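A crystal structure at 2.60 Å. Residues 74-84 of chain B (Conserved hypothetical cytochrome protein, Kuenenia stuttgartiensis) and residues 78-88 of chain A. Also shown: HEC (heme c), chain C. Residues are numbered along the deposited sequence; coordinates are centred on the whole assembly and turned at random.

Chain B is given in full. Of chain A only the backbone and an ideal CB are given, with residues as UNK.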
ATOM      1  N   PRO B  74      15.726  37.402  -4.565  1.00 32.48           N
ATOM      2  CA  PRO B  74      15.577  35.959  -4.781  1.00 31.30           C
ATOM      3  C   PRO B  74      15.161  35.645  -6.210  1.00 28.07           C
ATOM      4  O   PRO B  74      14.691  36.509  -6.957  1.00 30.69           O
ATOM      5  CB  PRO B  74      14.488  35.560  -3.780  1.00 30.54           C
ATOM      6  CG  PRO B  74      14.560  36.606  -2.714  1.00 29.30           C
ATOM      7  CD  PRO B  74      14.927  37.878  -3.425  1.00 27.30           C
ATOM      8  N   ASN B  75      15.343  34.376  -6.582  1.00 30.40           N
ATOM      9  CA  ASN B  75      15.089  33.896  -7.942  1.00 31.44           C
ATOM     10  C   ASN B  75      15.966  34.616  -8.963  1.00 22.95           C
ATOM     11  O   ASN B  75      15.551  34.848 -10.102  1.00 26.12           O
ATOM     12  CB  ASN B  75      13.610  34.025  -8.318  1.00 29.07           C
ATOM     13  CG  ASN B  75      12.695  33.325  -7.333  1.00 35.09           C
ATOM     14  OD1 ASN B  75      12.879  32.148  -7.020  1.00 47.32           O
ATOM     15  ND2 ASN B  75      11.706  34.053  -6.827  1.00 42.30           N
ATOM     16  N   SER B  76      17.181  34.975  -8.556  1.00 21.47           N
ATOM     17  CA  SER B  76      18.141  35.639  -9.429  1.00 23.92           C
ATOM     18  C   SER B  76      19.513  35.545  -8.780  1.00 24.12           C
ATOM     19  O   SER B  76      19.650  35.139  -7.624  1.00 22.87           O
ATOM     20  CB  SER B  76      17.761  37.099  -9.687  1.00 24.35           C
ATOM     21  OG  SER B  76      18.025  37.902  -8.548  1.00 26.75           O
ATOM     22  N   THR B  77      20.533  35.938  -9.541  1.00 20.20           N
ATOM     23  CA  THR B  77      21.902  35.948  -9.043  1.00 21.23           C
ATOM     24  C   THR B  77      22.193  37.137  -8.136  1.00 28.60           C
ATOM     25  O   THR B  77      23.344  37.305  -7.717  1.00 19.66           O
ATOM     26  CB  THR B  77      22.885  35.945 -10.218  1.00 25.62           C
ATOM     27  OG1 THR B  77      22.663  37.102 -11.028  1.00 27.42           O
ATOM     28  CG2 THR B  77      22.693  34.698 -11.063  1.00 21.29           C
ATOM     29  N   MET B  78      21.189  37.951  -7.818  1.00 28.93           N
ATOM     30  CA  MET B  78      21.358  39.128  -6.968  1.00 24.51           C
ATOM     31  C   MET B  78      21.372  38.675  -5.513  1.00 29.24           C
ATOM     32  O   MET B  78      20.335  38.579  -4.853  1.00 34.99           O
ATOM     33  CB  MET B  78      20.251  40.143  -7.233  1.00 25.95           C
ATOM     34  CG  MET B  78      20.267  41.377  -6.332  1.00 27.03           C
ATOM     35  SD  MET B  78      21.353  42.702  -6.890  1.00 33.68           S
ATOM     36  CE  MET B  78      22.924  42.136  -6.265  1.00 21.14           C
ATOM     37  N   ILE B  79      22.568  38.392  -5.006  1.00 18.95           N
ATOM     38  CA  ILE B  79      22.741  37.907  -3.638  1.00 18.95           C
ATOM     39  C   ILE B  79      22.549  39.058  -2.658  1.00 26.90           C
ATOM     40  O   ILE B  79      22.627  40.230  -3.055  1.00 26.91           O
ATOM     41  CB  ILE B  79      24.123  37.265  -3.444  1.00 15.42           C
ATOM     42  CG1 ILE B  79      25.226  38.295  -3.703  1.00 15.85           C
ATOM     43  CG2 ILE B  79      24.271  36.063  -4.348  1.00 20.40           C
ATOM     44  CD1 ILE B  79      26.602  37.847  -3.266  1.00 16.48           C
ATOM     45  N   PRO B  80      22.289  38.779  -1.382  1.00 30.44           N
ATOM     46  CA  PRO B  80      22.403  39.834  -0.372  1.00 30.60           C
ATOM     47  C   PRO B  80      23.852  40.275  -0.245  1.00 35.07           C
ATOM     48  O   PRO B  80      24.780  39.472  -0.369  1.00 28.82           O
ATOM     49  CB  PRO B  80      21.905  39.160   0.911  1.00 23.42           C
ATOM     50  CG  PRO B  80      21.147  37.956   0.455  1.00 24.73           C
ATOM     51  CD  PRO B  80      21.805  37.511  -0.808  1.00 23.42           C
ATOM     52  N   TRP B  81      24.046  41.567  -0.002  1.00 32.30           N
ATOM     53  CA  TRP B  81      25.379  42.116   0.197  1.00 27.74           C
ATOM     54  C   TRP B  81      25.603  42.535   1.645  1.00 34.48           C
ATOM     55  O   TRP B  81      26.331  43.492   1.916  1.00 41.81           O
ATOM     56  CB  TRP B  81      25.633  43.278  -0.761  1.00 31.45           C
ATOM     57  CG  TRP B  81      25.789  42.803  -2.171  1.00 34.37           C
ATOM     58  CD1 TRP B  81      24.845  42.822  -3.152  1.00 27.98           C
ATOM     59  CD2 TRP B  81      26.956  42.198  -2.748  1.00 27.27           C
ATOM     60  NE1 TRP B  81      25.354  42.284  -4.307  1.00 21.89           N
ATOM     61  CE2 TRP B  81      26.646  41.892  -4.086  1.00 24.88           C
ATOM     62  CE3 TRP B  81      28.233  41.895  -2.265  1.00 29.49           C
ATOM     63  CZ2 TRP B  81      27.565  41.299  -4.949  1.00 27.47           C
ATOM     64  CZ3 TRP B  81      29.144  41.304  -3.123  1.00 31.91           C
ATOM     65  CH2 TRP B  81      28.804  41.012  -4.450  1.00 30.87           C
ATOM     66  N   ASP B  82      24.982  41.814   2.584  1.00 36.40           N
ATOM     67  CA  ASP B  82      25.320  41.964   3.993  1.00 37.84           C
ATOM     68  C   ASP B  82      26.795  41.692   4.254  1.00 35.53           C
ATOM     69  O   ASP B  82      27.318  42.102   5.295  1.00 47.29           O
ATOM     70  CB  ASP B  82      24.460  41.022   4.836  1.00 20.22           C
ATOM     71  CG  ASP B  82      24.686  39.564   4.490  1.00 43.55           C
ATOM     72  OD1 ASP B  82      25.622  38.955   5.052  1.00 45.24           O
ATOM     73  OD2 ASP B  82      23.926  39.026   3.653  1.00 45.45           O
ATOM     74  N   ILE B  83      27.468  40.996   3.334  1.00 27.93           N
ATOM     75  CA  ILE B  83      28.908  40.783   3.435  1.00 37.00           C
ATOM     76  C   ILE B  83      29.654  42.110   3.396  1.00 37.01           C
ATOM     77  O   ILE B  83      30.751  42.234   3.954  1.00 35.32           O
ATOM     78  CB  ILE B  83      29.370  39.826   2.314  1.00 35.42           C
ATOM     79  CG1 ILE B  83      30.850  39.474   2.463  1.00 34.70           C
ATOM     80  CG2 ILE B  83      29.084  40.424   0.942  1.00 28.43           C
ATOM     81  CD1 ILE B  83      31.336  38.475   1.438  1.00 36.42           C
ATOM     82  N   LEU B  84      29.076  43.120   2.755  1.00 41.78           N
ATOM     83  CA  LEU B  84      29.665  44.448   2.709  1.00 41.39           C
ATOM     84  C   LEU B  84      29.204  45.275   3.905  1.00 46.64           C
ATOM     85  O   LEU B  84      28.160  45.012   4.509  1.00 36.01           O
ATOM     86  CB  LEU B  84      29.296  45.158   1.404  1.00 34.21           C
ATOM     87  CG  LEU B  84      29.829  44.521   0.119  1.00 36.39           C
ATOM     88  CD1 LEU B  84      29.331  45.277  -1.104  1.00 30.41           C
ATOM     89  CD2 LEU B  84      31.350  44.470   0.136  1.00 32.93           C
TER
ATOM     90  N   UNK A  78      27.930  30.129   2.490  1.00 31.60           N
ATOM     91  CA  UNK A  78      26.515  30.280   2.163  1.00 26.12           C
ATOM     92  C   UNK A  78      26.319  31.035   0.855  1.00 26.26           C
ATOM     93  O   UNK A  78      25.409  30.714   0.081  1.00 27.68           O
ATOM     94  CB  UNK A  78      25.784  31.003   3.296  1.00 26.12           C
ATOM     95  N   UNK A  79      27.166  32.030   0.580  1.00 26.11           N
ATOM     96  CA  UNK A  79      26.983  32.836  -0.622  1.00 22.06           C
ATOM     97  C   UNK A  79      27.324  32.060  -1.886  1.00 22.42           C
ATOM     98  O   UNK A  79      26.789  32.370  -2.958  1.00 19.70           O
ATOM     99  CB  UNK A  79      27.841  34.100  -0.543  1.00 22.06           C
ATOM    100  N   UNK A  80      28.214  31.068  -1.790  1.00 22.75           N
ATOM    101  CA  UNK A  80      28.467  30.190  -2.929  1.00 19.02           C
ATOM    102  C   UNK A  80      27.181  29.527  -3.394  1.00 21.65           C
ATOM    103  O   UNK A  80      26.898  29.472  -4.596  1.00 19.94           O
ATOM    104  CB  UNK A  80      29.508  29.128  -2.569  1.00 19.02           C
ATOM    105  N   UNK A  81      26.373  29.044  -2.450  1.00 20.42           N
ATOM    106  CA  UNK A  81      25.142  28.350  -2.807  1.00 19.93           C
ATOM    107  C   UNK A  81      24.063  29.340  -3.218  1.00 19.82           C
ATOM    108  O   UNK A  81      23.368  29.124  -4.212  1.00 21.82           O
ATOM    109  CB  UNK A  81      24.653  27.490  -1.640  1.00 19.93           C
ATOM    110  N   UNK A  82      23.916  30.444  -2.481  1.00 21.39           N
ATOM    111  CA  UNK A  82      22.845  31.401  -2.767  1.00 20.57           C
ATOM    112  C   UNK A  82      22.959  31.933  -4.192  1.00 21.30           C
ATOM    113  O   UNK A  82      21.950  32.115  -4.885  1.00 24.19           O
ATOM    114  CB  UNK A  82      22.881  32.560  -1.768  1.00 20.57           C
ATOM    115  N   UNK A  83      24.185  32.179  -4.655  1.00 21.67           N
ATOM    116  CA  UNK A  83      24.381  32.716  -5.998  1.00 20.87           C
ATOM    117  C   UNK A  83      24.293  31.621  -7.054  1.00 16.42           C
ATOM    118  O   UNK A  83      23.513  31.726  -8.005  1.00 18.57           O
ATOM    119  CB  UNK A  83      25.733  33.426  -6.093  1.00 20.87           C
ATOM    120  N   UNK A  84      25.090  30.562  -6.901  1.00 18.43           N
ATOM    121  CA  UNK A  84      25.116  29.504  -7.902  1.00 23.56           C
ATOM    122  C   UNK A  84      23.830  28.690  -7.928  1.00 24.23           C
ATOM    123  O   UNK A  84      23.599  27.958  -8.896  1.00 26.97           O
ATOM    124  CB  UNK A  84      26.306  28.576  -7.647  1.00 23.56           C
ATOM    125  N   UNK A  85      22.999  28.786  -6.885  1.00 27.23           N
ATOM    126  CA  UNK A  85      21.659  28.207  -6.947  1.00 26.57           C
ATOM    127  C   UNK A  85      20.877  28.774  -8.119  1.00 29.23           C
ATOM    128  O   UNK A  85      20.058  28.073  -8.723  1.00 28.11           O
ATOM    129  CB  UNK A  85      20.904  28.459  -5.640  1.00 26.57           C
ATOM    130  N   UNK A  86      21.121  30.042  -8.451  1.00 28.68           N
ATOM    131  CA  UNK A  86      20.458  30.727  -9.548  1.00 23.24           C
ATOM    132  C   UNK A  86      21.350  30.938 -10.760  1.00 20.78           C
ATOM    133  O   UNK A  86      20.836  31.051 -11.874  1.00 20.50           O
ATOM    134  CB  UNK A  86      19.933  32.080  -9.064  1.00 23.24           C
ATOM    135  N   UNK A  87      22.671  30.988 -10.574  1.00 23.96           N
ATOM    136  CA  UNK A  87      23.575  31.175 -11.704  1.00 22.53           C
ATOM    137  C   UNK A  87      23.784  29.877 -12.471  1.00 26.89           C
ATOM    138  O   UNK A  87      23.734  29.870 -13.706  1.00 28.75           O
ATOM    139  CB  UNK A  87      24.921  31.720 -11.222  1.00 22.53           C
ATOM    140  N   UNK A  88      24.021  28.775 -11.758  1.00 22.60           N
ATOM    141  CA  UNK A  88      24.210  27.451 -12.352  1.00 24.81           C
ATOM    142  C   UNK A  88      23.372  26.459 -11.558  1.00 21.25           C
ATOM    143  O   UNK A  88      23.905  25.680 -10.754  1.00 23.74           O
ATOM    144  CB  UNK A  88      25.685  27.044 -12.363  1.00 24.81           C
TER
HETATM  145 FE   HEC C 601      31.208  31.330  -8.339  1.00 26.03          FE
HETATM  146  CHA HEC C 601      32.395  30.889 -11.513  1.00 22.46           C
HETATM  147  CHB HEC C 601      32.966  28.567  -7.295  1.00 28.48           C
HETATM  148  CHC HEC C 601      30.471  32.097  -5.100  1.00 28.03           C
HETATM  149  CHD HEC C 601      28.768  33.451  -9.434  1.00 25.75           C
HETATM  150  NA  HEC C 601      32.475  29.992  -9.229  1.00 16.57           N
HETATM  151  C1A HEC C 601      32.785  29.957 -10.576  1.00 23.34           C
HETATM  152  C2A HEC C 601      33.594  28.777 -10.821  1.00 27.32           C
HETATM  153  C3A HEC C 601      33.748  28.135  -9.657  1.00 31.93           C
HETATM  154  C4A HEC C 601      33.048  28.885  -8.632  1.00 25.04           C
HETATM  155  CMA HEC C 601      34.531  26.824  -9.429  1.00 22.02           C
HETATM  156  CAA HEC C 601      34.160  28.348 -12.195  1.00 20.49           C
HETATM  157  CBA HEC C 601      35.629  28.731 -12.347  1.00 18.23           C
HETATM  158  CGA HEC C 601      36.060  28.419 -13.758  1.00 26.40           C
HETATM  159  O1A HEC C 601      35.177  28.107 -14.598  1.00 24.75           O
HETATM  160  O2A HEC C 601      37.283  28.482 -14.046  1.00 26.07           O
HETATM  161  NB  HEC C 601      31.585  30.445  -6.532  1.00 22.37           N
HETATM  162  C1B HEC C 601      32.450  29.389  -6.317  1.00 25.10           C
HETATM  163  C2B HEC C 601      32.721  29.313  -4.895  1.00 25.48           C
HETATM  164  C3B HEC C 601      32.025  30.284  -4.289  1.00 29.18           C
HETATM  165  C4B HEC C 601      31.301  31.017  -5.307  1.00 26.14           C
HETATM  166  CMB HEC C 601      33.635  28.260  -4.226  1.00 27.93           C
HETATM  167  CAB HEC C 601      31.984  30.606  -2.779  1.00 19.12           C
HETATM  168  CBB HEC C 601      33.345  31.143  -2.282  1.00 34.87           C
HETATM  169  NC  HEC C 601      29.811  32.505  -7.431  1.00 24.46           N
HETATM  170  C1C HEC C 601      29.783  32.780  -6.079  1.00 24.60           C
HETATM  171  C2C HEC C 601      29.002  33.984  -5.879  1.00 25.20           C
HETATM  172  C3C HEC C 601      28.431  34.297  -7.058  1.00 23.18           C
HETATM  173  C4C HEC C 601      28.991  33.412  -8.071  1.00 20.46           C
HETATM  174  CMC HEC C 601      28.618  34.516  -4.475  1.00 17.98           C
HETATM  175  CAC HEC C 601      27.439  35.455  -7.342  1.00 26.76           C
HETATM  176  CBC HEC C 601      28.033  36.833  -6.973  1.00 20.09           C
HETATM  177  ND  HEC C 601      30.650  32.046 -10.209  1.00 23.57           N
HETATM  178  C1D HEC C 601      29.625  32.969 -10.407  1.00 20.75           C
HETATM  179  C2D HEC C 601      29.611  33.337 -11.807  1.00 19.15           C
HETATM  180  C3D HEC C 601      30.747  32.538 -12.461  1.00 22.32           C
HETATM  181  C4D HEC C 601      31.335  31.764 -11.389  1.00 26.63           C
HETATM  182  CMD HEC C 601      28.654  34.328 -12.499  1.00 11.11           C
HETATM  183  CAD HEC C 601      31.170  32.558 -13.947  1.00 18.69           C
HETATM  184  CBD HEC C 601      32.493  33.311 -14.063  1.00 17.96           C
HETATM  185  CGD HEC C 601      32.977  33.352 -15.488  1.00 24.73           C
HETATM  186  O1D HEC C 601      34.085  33.901 -15.720  1.00 27.05           O
HETATM  187  O2D HEC C 601      32.265  32.839 -16.389  1.00 27.83           O

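Residues 78-87 of chain A belong to a helix, begun earlier in the chain, that lies against a segment of chain B without regular helix or strand and carries heme c on another side.

At position 78 the CB has nothing of chain B within 5.5 Å, so chain B sets no demand and many side chains would do; it is A:Asp78.

Position 79 points toward chain B, its ideal CB 4.8 Å from B:Ile79 CD1, with B:Ile83 CD1 also nearby. The surroundings are aliphatic and leave room, which suits leucine, isoleucine or methionine. A:Leu79 reaches both partners: its CD1 lies 3.8 Å from B:Ile83 CD1 and its CD2 4.1 Å from B:Ile79 CD1.

Position 80 points away from chain B and toward the heme, where the vinyl-derived CAB invites a thioether. A:Cys80 supplies it, SG to CAB of HEC being 1.8 Å. Position 81 is out of reach of chain B, which sets no demand there, and many residues would do; it is A:Val81.

Position 82 points toward chain B, with B:Ile79 CG2 at 4.6 Å from the ideal CB and B:Pro80 CD at 5.2 Å. Both are apolar, so valine, leucine or isoleucine would suit. A:Ile82 places CG2 4.1 Å from B:Ile79 CG2 and 4.1 Å from B:Pro80 CD.

Position 83 is tighter: B:Ile79 CG2 is 3.5 Å from the ideal CB, while the sideways direction leaves heme CAC within range. Alanine or serine would fit the space, but the heme atom favours cysteine. A:Cys83, with chi1 in t, bonds SG to CAC of HEC at 1.8 Å while its CB packs on B:Ile79 CG2.

Position 84 points away from chain B, and the iron beyond it calls for a long enough ligand, such as histidine. A:His84 binds FE of HEC through NE2 at 2.0 Å. Position 85 meets nothing of chain B, so many side chains would do; it is A:Glu85.

Position 86 points toward chain B, its ideal CB 3.4 Å from B:Ser76 O and 3.9 Å from B:Thr77 N. This polar backbone could suit glutamine, glutamate, lysine or a small residue. A:Glu86, m at chi1 and chi2, runs along it without a direct hydrogen bond; instead a water donates to its OE1 at 3.3 Å and accepts from B:Asn75 N at 2.7 Å.

At position 87 the ideal CB is already 3.7 Å from B:Thr77 CG2, favouring a small residue, and A:Ala87 makes that methyl contact.

Position 88 leaves the helix, out of reach of chain B, and many residues would do. A:Thr88 OG1 accepts a 3.2 Å bond from A:His84 ND1.

Chain A 78-88: DLCVICHEEAT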
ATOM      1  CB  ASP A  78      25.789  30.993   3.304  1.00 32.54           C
ATOM      2  CG  ASP A  78      26.331  32.386   3.554  1.00 32.80           C
ATOM      3  OD1 ASP A  78      27.564  32.570   3.481  1.00 36.75           O
ATOM      4  OD2 ASP A  78      25.523  33.299   3.818  1.00 33.49           O
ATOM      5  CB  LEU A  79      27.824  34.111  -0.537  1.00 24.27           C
ATOM      6  CG  LEU A  79      27.314  35.150   0.465  1.00 30.95           C
ATOM      7  CD1 LEU A  79      28.269  36.328   0.561  1.00 27.29           C
ATOM      8  CD2 LEU A  79      25.917  35.614   0.077  1.00 22.08           C
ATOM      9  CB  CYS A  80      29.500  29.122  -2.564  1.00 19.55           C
ATOM     10  SG  CYS A  80      30.934  29.707  -1.633  1.00 25.23           S
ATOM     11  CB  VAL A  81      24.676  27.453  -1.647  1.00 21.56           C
ATOM     12  CG1 VAL A  81      23.369  26.752  -2.001  1.00 23.47           C
ATOM     13  CG2 VAL A  81      25.746  26.432  -1.309  1.00 21.55           C
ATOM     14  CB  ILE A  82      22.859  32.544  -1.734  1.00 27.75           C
ATOM     15  CG1 ILE A  82      22.584  31.999  -0.332  1.00 28.09           C
ATOM     16  CG2 ILE A  82      21.839  33.618  -2.100  1.00 17.75           C
ATOM     17  CD1 ILE A  82      22.872  32.991   0.774  1.00 26.25           C
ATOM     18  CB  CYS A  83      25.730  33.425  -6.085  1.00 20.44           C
ATOM     19  SG  CYS A  83      25.994  34.400  -7.584  1.00 26.63           S
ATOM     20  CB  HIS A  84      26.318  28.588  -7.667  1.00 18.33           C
ATOM     21  CG  HIS A  84      27.620  29.182  -8.107  1.00 21.30           C
ATOM     22  ND1 HIS A  84      28.085  29.077  -9.400  1.00 25.07           N
ATOM     23  CD2 HIS A  84      28.555  29.890  -7.429  1.00 22.54           C
ATOM     24  CE1 HIS A  84      29.249  29.694  -9.500  1.00 21.43           C
ATOM     25  NE2 HIS A  84      29.557  30.197  -8.318  1.00 21.83           N
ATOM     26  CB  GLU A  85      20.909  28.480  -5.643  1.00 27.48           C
ATOM     27  CG  GLU A  85      19.779  27.532  -5.314  1.00 38.44           C
ATOM     28  CD  GLU A  85      19.194  27.807  -3.942  1.00 48.64           C
ATOM     29  OE1 GLU A  85      19.087  28.996  -3.569  1.00 43.54           O
ATOM     30  OE2 GLU A  85      18.858  26.838  -3.229  1.00 55.72           O
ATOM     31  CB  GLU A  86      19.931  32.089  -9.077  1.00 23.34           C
ATOM     32  CG  GLU A  86      18.942  32.006  -7.925  1.00 27.54           C
ATOM     33  CD  GLU A  86      17.608  31.426  -8.347  1.00 34.14           C
ATOM     34  OE1 GLU A  86      16.995  30.686  -7.548  1.00 35.64           O
ATOM     35  OE2 GLU A  86      17.175  31.711  -9.483  1.00 37.86           O
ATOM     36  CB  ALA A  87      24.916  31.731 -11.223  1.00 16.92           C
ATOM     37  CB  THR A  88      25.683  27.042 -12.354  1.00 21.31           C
ATOM     38  OG1 THR A  88      26.175  27.024 -11.008  1.00 32.20           O
ATOM     39  CG2 THR A  88      26.518  28.022 -13.172  1.00 26.57           C
TER
HETATM   40  O   HOH W   1      16.646  32.613  -4.931  1.00 28.53           O
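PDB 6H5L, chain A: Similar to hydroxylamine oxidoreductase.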